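Local coordinates for FIG000988: Predicted permease (Vibrio cholerae, PDB 6MJP), which probably forms, as a membrane permease of the LptBFG ABC transporter, part of the machinery that moves lipopolysaccharide from the inner membrane toward the outer membrane, at residues 57-61 against 116-121; 65-69 against 302-306; 309-313 against 334-338. One frame throughout, in Å; residues are numbered along the deposited sequence.

Contact 1 (57-61 against 116-121)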
loop_
_atom_site.group_PDB
_atom_site.type_symbol
_atom_site.label_atom_id
_atom_site.label_comp_id
_atom_site.label_asym_id
_atom_site.label_seq_id
_atom_site.Cartn_x
_atom_site.Cartn_y
_atom_site.Cartn_z
ATOM N N PRO D 57 -8.653 -24.154 -6.079
ATOM C CA PRO D 57 -9.314 -23.662 -7.298
ATOM C C PRO D 57 -9.891 -22.260 -7.172
ATOM O O PRO D 57 -9.818 -21.498 -8.142
ATOM C CB PRO D 57 -10.408 -24.711 -7.543
ATOM C CG PRO D 57 -9.868 -25.948 -6.925
ATOM C CD PRO D 57 -9.171 -25.479 -5.691
ATOM N N ALA D 58 -10.459 -21.883 -6.021
ATOM C CA ALA D 58 -10.929 -20.510 -5.874
ATOM C C ALA D 58 -9.777 -19.525 -5.987
ATOM O O ALA D 58 -9.899 -18.496 -6.665
ATOM C CB ALA D 58 -11.656 -20.329 -4.542
ATOM N N MET D 59 -8.651 -19.817 -5.329
ATOM C CA MET D 59 -7.472 -18.977 -5.495
ATOM C C MET D 59 -7.133 -18.839 -6.968
ATOM O O MET D 59 -6.896 -17.735 -7.463
ATOM C CB MET D 59 -6.291 -19.556 -4.718
ATOM C CG MET D 59 -6.587 -19.864 -3.257
ATOM S SD MET D 59 -5.184 -20.625 -2.412
ATOM C CE MET D 59 -5.921 -21.104 -0.861
ATOM N N GLY D 60 -7.161 -19.958 -7.696
ATOM C CA GLY D 60 -6.880 -19.911 -9.123
ATOM C C GLY D 60 -7.868 -19.048 -9.883
ATOM O O GLY D 60 -7.481 -18.245 -10.734
ATOM N N LEU D 61 -9.162 -19.204 -9.584
ATOM C CA LEU D 61 -10.193 -18.412 -10.252
ATOM C C LEU D 61 -9.897 -16.924 -10.166
ATOM O O LEU D 61 -10.004 -16.192 -11.158
ATOM C CB LEU D 61 -11.559 -18.702 -9.634
ATOM C CG LEU D 61 -12.138 -20.078 -9.934
ATOM C CD1 LEU D 61 -13.593 -20.122 -9.522
ATOM C CD2 LEU D 61 -11.977 -20.388 -11.406
ATOM N N ASN D 116 -10.404 -24.325 -14.948
ATOM C CA ASN D 116 -10.460 -24.080 -13.514
ATOM C C ASN D 116 -11.834 -23.581 -13.086
ATOM O O ASN D 116 -12.254 -23.829 -11.949
ATOM C CB ASN D 116 -9.384 -23.070 -13.119
ATOM C CG ASN D 116 -9.032 -23.142 -11.648
ATOM O OD1 ASN D 116 -9.820 -22.748 -10.787
ATOM N ND2 ASN D 116 -7.840 -23.648 -11.350
ATOM N N ALA D 117 -12.547 -22.889 -13.976
ATOM C CA ALA D 117 -13.822 -22.286 -13.614
ATOM C C ALA D 117 -15.013 -23.198 -13.881
ATOM O O ALA D 117 -16.050 -23.049 -13.222
ATOM C CB ALA D 117 -14.019 -20.969 -14.369
ATOM N N LEU D 118 -14.900 -24.141 -14.822
ATOM C CA LEU D 118 -16.042 -24.969 -15.199
ATOM C C LEU D 118 -15.993 -26.369 -14.608
ATOM O O LEU D 118 -17.031 -26.925 -14.264
ATOM C CB LEU D 118 -16.148 -25.065 -16.732
ATOM C CG LEU D 118 -16.184 -23.706 -17.422
ATOM C CD1 LEU D 118 -16.256 -23.785 -18.952
ATOM C CD2 LEU D 118 -17.325 -22.870 -16.860
ATOM N N TRP D 119 -14.809 -26.954 -14.478
ATOM C CA TRP D 119 -14.714 -28.302 -13.931
ATOM C C TRP D 119 -14.025 -28.338 -12.568
ATOM O O TRP D 119 -14.569 -28.897 -11.608
ATOM C CB TRP D 119 -14.004 -29.239 -14.913
ATOM C CG TRP D 119 -14.230 -30.719 -14.601
ATOM C CD1 TRP D 119 -15.223 -31.522 -15.103
ATOM C CD2 TRP D 119 -13.465 -31.550 -13.706
ATOM N NE1 TRP D 119 -15.115 -32.794 -14.584
ATOM C CE2 TRP D 119 -14.048 -32.838 -13.726
ATOM C CE3 TRP D 119 -12.345 -31.333 -12.895
ATOM C CZ2 TRP D 119 -13.546 -33.901 -12.969
ATOM C CZ3 TRP D 119 -11.853 -32.393 -12.146
ATOM C CH2 TRP D 119 -12.453 -33.659 -12.190
ATOM N N LEU D 120 -12.827 -27.765 -12.466
ATOM C CA LEU D 120 -12.027 -27.950 -11.258
ATOM C C LEU D 120 -12.676 -27.282 -10.051
ATOM O O LEU D 120 -12.790 -27.893 -8.982
ATOM C CB LEU D 120 -10.608 -27.417 -11.456
ATOM C CG LEU D 120 -9.726 -27.627 -10.220
ATOM C CD1 LEU D 120 -9.452 -29.111 -9.971
ATOM C CD2 LEU D 120 -8.424 -26.840 -10.309
ATOM N N ALA D 121 -13.121 -26.027 -10.202
ATOM C CA ALA D 121 -13.757 -25.352 -9.070
ATOM C C ALA D 121 -15.083 -25.999 -8.693
ATOM O O ALA D 121 -15.324 -26.200 -7.488
ATOM C CB ALA D 121 -13.914 -23.854 -9.360
#
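Pro57 lays its ring across the branch of Leu120, the two side chains meeting at about a right angle with CG of Pro57 3.7 Å from CG of Leu120. The CB of the same proline rests on the backbone of Ala121, and the CA atoms of Pro57 and Ala121 lie 5.1 Å apart. One turn further along, Leu61 takes over the packing. Its CG stands anti to its own carbonyl carbon (chi1 -71°), which swings the branch toward the other helix, where CD1 reaches CB of Ala121 at 3.7 Å, while CD2 settles against Ala117, 3.6 Å from its CB. Asn116 enters between Pro57 and Leu61, its side-chain amide beside the carbonyl O of Pro57, which also accepts the helical bond from the N of Leu61 at 2.8 Å. Gly60, without a side chain, lies next to this amide. The two transmembrane segments run almost antiparallel, at 176°, with the axes of the two short segments 9.9 Å apart. The pair joins helix 48-81 to helix 95-134; Met59, turned from this interface, packs on Phe26 and Lys30 of helix 2-36, while Leu118 O accepts a hydrogen bond from Thr251 of helix 251-255.

Contact 2 (65-69 against 302-306); sequences PLSLY and AILIY
Tyr306 projects from residues 302-306 of helix 299-321 as a large flat knob and lodges against Pro65 and Leu66, one turn away from where Tyr69 reaches back the other way. The CD1 methyl of Leu66 sits over the centre of the Tyr306 ring, a CH-pi contact 3.8 Å from the centroid and 13° off the normal. At the rim of that ring, near its plane, CB of Pro65 lies 3.9 Å from CE2 of Tyr306. The two tyrosine side chains pass each other as they reach out from their own helices, the rings oblique with planes at 48°, and CD2 of Tyr306 lies over the rim of one face of Tyr69. With CG anti to the backbone N, Tyr69 extends to the opposite helix, where its hydroxyl fits between Ala302 and Ile305, 3.7 Å from CG2 of the isoleucine. The large rings fill a wide separation of 11.8 Å between the antiparallel segment axes, beside helix 260-286. Tyr69 OH donates to O of Ala302 at 2.6 Å, tilted 22° from the carbonyl plane. The phenol thus finds an acceptor in an otherwise largely apolar interface, while the helical bond from the N of Tyr306 to the O of Ala302 is kept.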
loop_
_atom_site.group_PDB
_atom_site.type_symbol
_atom_site.label_atom_id
_atom_site.label_comp_id
_atom_site.label_asym_id
_atom_site.label_seq_id
_atom_site.Cartn_x
_atom_site.Cartn_y
_atom_site.Cartn_z
ATOM N N PRO D 65 -6.351 -14.273 -13.798
ATOM C CA PRO D 65 -6.407 -12.989 -14.510
ATOM C C PRO D 65 -5.306 -12.034 -14.082
ATOM O O PRO D 65 -4.540 -11.541 -14.912
ATOM C CB PRO D 65 -7.785 -12.427 -14.134
ATOM C CG PRO D 65 -8.593 -13.592 -13.763
ATOM C CD PRO D 65 -7.645 -14.591 -13.162
ATOM N N LEU D 66 -5.233 -11.759 -12.779
ATOM C CA LEU D 66 -4.223 -10.842 -12.269
ATOM C C LEU D 66 -2.823 -11.330 -12.589
ATOM O O LEU D 66 -1.923 -10.521 -12.850
ATOM C CB LEU D 66 -4.383 -10.678 -10.760
ATOM C CG LEU D 66 -3.572 -9.543 -10.155
ATOM C CD1 LEU D 66 -3.962 -8.221 -10.793
ATOM C CD2 LEU D 66 -3.798 -9.504 -8.666
ATOM N N SER D 67 -2.626 -12.647 -12.579
ATOM C CA SER D 67 -1.316 -13.225 -12.851
ATOM C C SER D 67 -0.802 -12.797 -14.219
ATOM O O SER D 67 0.268 -12.186 -14.336
ATOM C CB SER D 67 -1.411 -14.747 -12.753
ATOM O OG SER D 67 -0.164 -15.354 -12.995
ATOM N N LEU D 68 -1.570 -13.101 -15.266
ATOM C CA LEU D 68 -1.199 -12.714 -16.623
ATOM C C LEU D 68 -1.192 -11.197 -16.796
ATOM O O LEU D 68 -0.323 -10.651 -17.486
ATOM C CB LEU D 68 -2.156 -13.361 -17.616
ATOM C CG LEU D 68 -1.818 -13.115 -19.081
ATOM C CD1 LEU D 68 -0.423 -13.626 -19.383
ATOM C CD2 LEU D 68 -2.833 -13.782 -19.974
ATOM N N TYR D 69 -2.161 -10.509 -16.187
ATOM C CA TYR D 69 -2.242 -9.048 -16.227
ATOM C C TYR D 69 -0.949 -8.388 -15.760
ATOM O O TYR D 69 -0.347 -7.590 -16.485
ATOM C CB TYR D 69 -3.419 -8.614 -15.351
ATOM C CG TYR D 69 -3.846 -7.153 -15.355
ATOM C CD1 TYR D 69 -4.540 -6.603 -16.426
ATOM C CD2 TYR D 69 -3.637 -6.354 -14.236
ATOM C CE1 TYR D 69 -4.967 -5.273 -16.399
ATOM C CE2 TYR D 69 -4.055 -5.038 -14.199
ATOM C CZ TYR D 69 -4.717 -4.498 -15.275
ATOM O OH TYR D 69 -5.117 -3.181 -15.196
ATOM N N ALA D 302 -3.080 0.418 -13.011
ATOM C CA ALA D 302 -3.441 -0.919 -13.478
ATOM C C ALA D 302 -4.230 -1.690 -12.428
ATOM O O ALA D 302 -5.199 -2.384 -12.755
ATOM C CB ALA D 302 -2.188 -1.697 -13.872
ATOM N N ILE D 303 -3.809 -1.601 -11.164
ATOM C CA ILE D 303 -4.500 -2.303 -10.095
ATOM C C ILE D 303 -5.843 -1.642 -9.835
ATOM O O ILE D 303 -6.845 -2.327 -9.594
ATOM C CB ILE D 303 -3.585 -2.356 -8.850
ATOM C CG1 ILE D 303 -2.421 -3.319 -9.126
ATOM C CG2 ILE D 303 -4.342 -2.764 -7.573
ATOM C CD1 ILE D 303 -1.569 -3.633 -7.924
ATOM N N LEU D 304 -5.901 -0.314 -9.939
ATOM C CA LEU D 304 -7.170 0.395 -9.811
ATOM C C LEU D 304 -8.184 -0.068 -10.854
ATOM O O LEU D 304 -9.372 -0.220 -10.551
ATOM C CB LEU D 304 -6.917 1.889 -9.934
ATOM C CG LEU D 304 -8.133 2.776 -10.005
ATOM C CD1 LEU D 304 -8.881 2.665 -8.687
ATOM C CD2 LEU D 304 -7.669 4.197 -10.283
ATOM N N ILE D 305 -7.726 -0.311 -12.079
ATOM C CA ILE D 305 -8.604 -0.754 -13.156
ATOM C C ILE D 305 -9.123 -2.155 -12.880
ATOM O O ILE D 305 -10.298 -2.465 -13.125
ATOM C CB ILE D 305 -7.841 -0.702 -14.490
ATOM C CG1 ILE D 305 -7.700 0.743 -14.970
ATOM C CG2 ILE D 305 -8.464 -1.637 -15.532
ATOM C CD1 ILE D 305 -6.796 0.875 -16.149
ATOM N N TYR D 306 -8.232 -3.036 -12.412
ATOM C CA TYR D 306 -8.604 -4.410 -12.083
ATOM C C TYR D 306 -9.593 -4.449 -10.929
ATOM O O TYR D 306 -10.536 -5.247 -10.929
ATOM C CB TYR D 306 -7.350 -5.200 -11.726
ATOM C CG TYR D 306 -7.533 -6.694 -11.495
ATOM C CD1 TYR D 306 -7.991 -7.191 -10.274
ATOM C CD2 TYR D 306 -7.203 -7.614 -12.486
ATOM C CE1 TYR D 306 -8.143 -8.557 -10.066
ATOM C CE2 TYR D 306 -7.351 -8.977 -12.286
ATOM C CZ TYR D 306 -7.819 -9.445 -11.073
ATOM O OH TYR D 306 -7.966 -10.803 -10.871
#

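Contact 3 (309-313 against 334-338)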
loop_
_atom_site.group_PDB
_atom_site.type_symbol
_atom_site.label_atom_id
_atom_site.label_comp_id
_atom_site.label_asym_id
_atom_site.label_seq_id
_atom_site.Cartn_x
_atom_site.Cartn_y
_atom_site.Cartn_z
ATOM N N TYR D 309 -13.100 -3.212 -12.094
ATOM C CA TYR D 309 -13.791 -4.186 -12.924
ATOM C C TYR D 309 -14.387 -5.304 -12.085
ATOM O O TYR D 309 -15.571 -5.629 -12.220
ATOM C CB TYR D 309 -12.841 -4.758 -13.963
ATOM C CG TYR D 309 -13.471 -5.870 -14.754
ATOM C CD1 TYR D 309 -14.434 -5.604 -15.721
ATOM C CD2 TYR D 309 -13.107 -7.188 -14.536
ATOM C CE1 TYR D 309 -15.011 -6.623 -16.451
ATOM C CE2 TYR D 309 -13.671 -8.213 -15.259
ATOM C CZ TYR D 309 -14.625 -7.928 -16.217
ATOM O OH TYR D 309 -15.183 -8.958 -16.942
ATOM N N PHE D 310 -13.579 -5.912 -11.216
ATOM C CA PHE D 310 -14.050 -7.070 -10.472
ATOM C C PHE D 310 -15.075 -6.684 -9.422
ATOM O O PHE D 310 -15.997 -7.458 -9.144
ATOM C CB PHE D 310 -12.875 -7.793 -9.830
ATOM C CG PHE D 310 -12.448 -9.008 -10.585
ATOM C CD1 PHE D 310 -11.506 -8.924 -11.597
ATOM C CD2 PHE D 310 -13.016 -10.234 -10.304
ATOM C CE1 PHE D 310 -11.135 -10.044 -12.301
ATOM C CE2 PHE D 310 -12.646 -11.357 -11.000
ATOM C CZ PHE D 310 -11.706 -11.265 -12.002
ATOM N N LEU D 311 -14.945 -5.494 -8.837
ATOM C CA LEU D 311 -15.924 -5.071 -7.847
ATOM C C LEU D 311 -17.272 -4.795 -8.499
ATOM O O LEU D 311 -18.318 -5.192 -7.967
ATOM C CB LEU D 311 -15.420 -3.845 -7.093
ATOM C CG LEU D 311 -14.911 -4.163 -5.688
ATOM C CD1 LEU D 311 -13.961 -5.336 -5.752
ATOM C CD2 LEU D 311 -14.225 -2.959 -5.076
ATOM N N ALA D 312 -17.270 -4.130 -9.657
ATOM C CA ALA D 312 -18.522 -3.908 -10.372
ATOM C C ALA D 312 -19.106 -5.221 -10.866
ATOM O O ALA D 312 -20.323 -5.430 -10.799
ATOM C CB ALA D 312 -18.305 -2.944 -11.534
ATOM N N LEU D 313 -18.253 -6.124 -11.358
ATOM C CA LEU D 313 -18.730 -7.433 -11.792
ATOM C C LEU D 313 -19.389 -8.182 -10.643
ATOM O O LEU D 313 -20.483 -8.738 -10.796
ATOM C CB LEU D 313 -17.577 -8.252 -12.359
ATOM C CG LEU D 313 -17.925 -9.513 -13.149
ATOM C CD1 LEU D 313 -18.462 -9.158 -14.514
ATOM C CD2 LEU D 313 -16.700 -10.373 -13.303
ATOM N N ILE D 334 -20.914 -4.844 -17.908
ATOM C CA ILE D 334 -19.598 -4.637 -17.305
ATOM C C ILE D 334 -18.499 -5.085 -18.261
ATOM O O ILE D 334 -17.511 -4.373 -18.470
ATOM C CB ILE D 334 -19.483 -5.364 -15.954
ATOM C CG1 ILE D 334 -20.640 -4.979 -15.031
ATOM C CG2 ILE D 334 -18.140 -5.027 -15.310
ATOM C CD1 ILE D 334 -20.638 -3.523 -14.651
ATOM N N ASN D 335 -18.647 -6.281 -18.837
ATOM C CA ASN D 335 -17.673 -6.755 -19.815
ATOM C C ASN D 335 -17.641 -5.854 -21.040
ATOM O O ASN D 335 -16.570 -5.590 -21.598
ATOM C CB ASN D 335 -17.988 -8.189 -20.226
ATOM C CG ASN D 335 -17.921 -9.142 -19.065
ATOM O OD1 ASN D 335 -16.946 -9.873 -18.901
ATOM N ND2 ASN D 335 -18.954 -9.132 -18.234
ATOM N N ALA D 336 -18.807 -5.374 -21.477
ATOM C CA ALA D 336 -18.832 -4.463 -22.614
ATOM C C ALA D 336 -18.035 -3.196 -22.322
ATOM O O ALA D 336 -17.265 -2.735 -23.171
ATOM C CB ALA D 336 -20.277 -4.126 -22.989
ATOM N N ALA D 337 -18.193 -2.629 -21.121
ATOM C CA ALA D 337 -17.442 -1.426 -20.770
ATOM C C ALA D 337 -15.942 -1.698 -20.741
ATOM O O ALA D 337 -15.135 -0.843 -21.127
ATOM C CB ALA D 337 -17.913 -0.879 -19.425
ATOM N N LEU D 338 -15.548 -2.887 -20.289
ATOM C CA LEU D 338 -14.143 -3.258 -20.356
ATOM C C LEU D 338 -13.669 -3.315 -21.804
ATOM O O LEU D 338 -12.618 -2.759 -22.155
ATOM C CB LEU D 338 -13.928 -4.596 -19.657
ATOM C CG LEU D 338 -12.465 -5.016 -19.512
ATOM C CD1 LEU D 338 -11.697 -3.978 -18.713
ATOM C CD2 LEU D 338 -12.378 -6.378 -18.860
#
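Tyr309 presents one ring face to Leu338 and its hydroxyl to Asn335, in a helical hairpin of the LptF/LptG permease fold whose two transmembrane helices, 299-321 and 332-346, follow each other in the chain and meet here antiparallel, the segments at 158°. The CD2 methyl of Leu338 lies over that face, offset toward the rim, in a CH-pi contact 3.8 Å from the centroid; the leucine and the tyrosine side chain run at about a right angle. Ile334 approaches the same ring obliquely, bringing CG2 within 3.7 Å of CE1 of Tyr309. Its other branch goes a different way: with CG1 anti to the carbonyl carbon, CD1 comes up to CB of Ala312 at 3.9 Å. Leu313 fills the next place along the helix, its CD1 methyl set 4.2 Å from CB of Ile334 and also close to the amide of Asn335. That amide stands with its plane 90° from the Tyr309 ring. Its ND2 is held by O of Leu331, a bond that helps fix how the amide is turned. Helix 299-321 also meets the chain of LptC here, Leu311 and Ala312 packing on its Ala15 and Ser18, while a bound dodecyl maltoside touches Leu338. Tyr309 OH donates to OD1 of Asn335 at 2.8 Å, coming from above the amide's carbonyl plane, 64° out of it.

Overall arrangement
From the N terminus, helix 48-81 takes part first: its residues 57-61 meet 116-121 in contact 1, closing a largely helical loop of 54 residues. Before that loop closes, residues 65-69 of the same helix open contact 2, which closes only at 302-306, so the two contacts cross. The 232 residues spanned by contact 2 include the beta-strand region. Contact 3 follows in series, a short hairpin from 309-313 to 334-338. Contacts 2 and 3 share helix 299-321 and touch where Pro65 packs on Phe310; their centres lie about 12 Å apart. Together the three contacts link helices 95-134, 48-81, 299-321 and 332-346 in succession through the membrane domain.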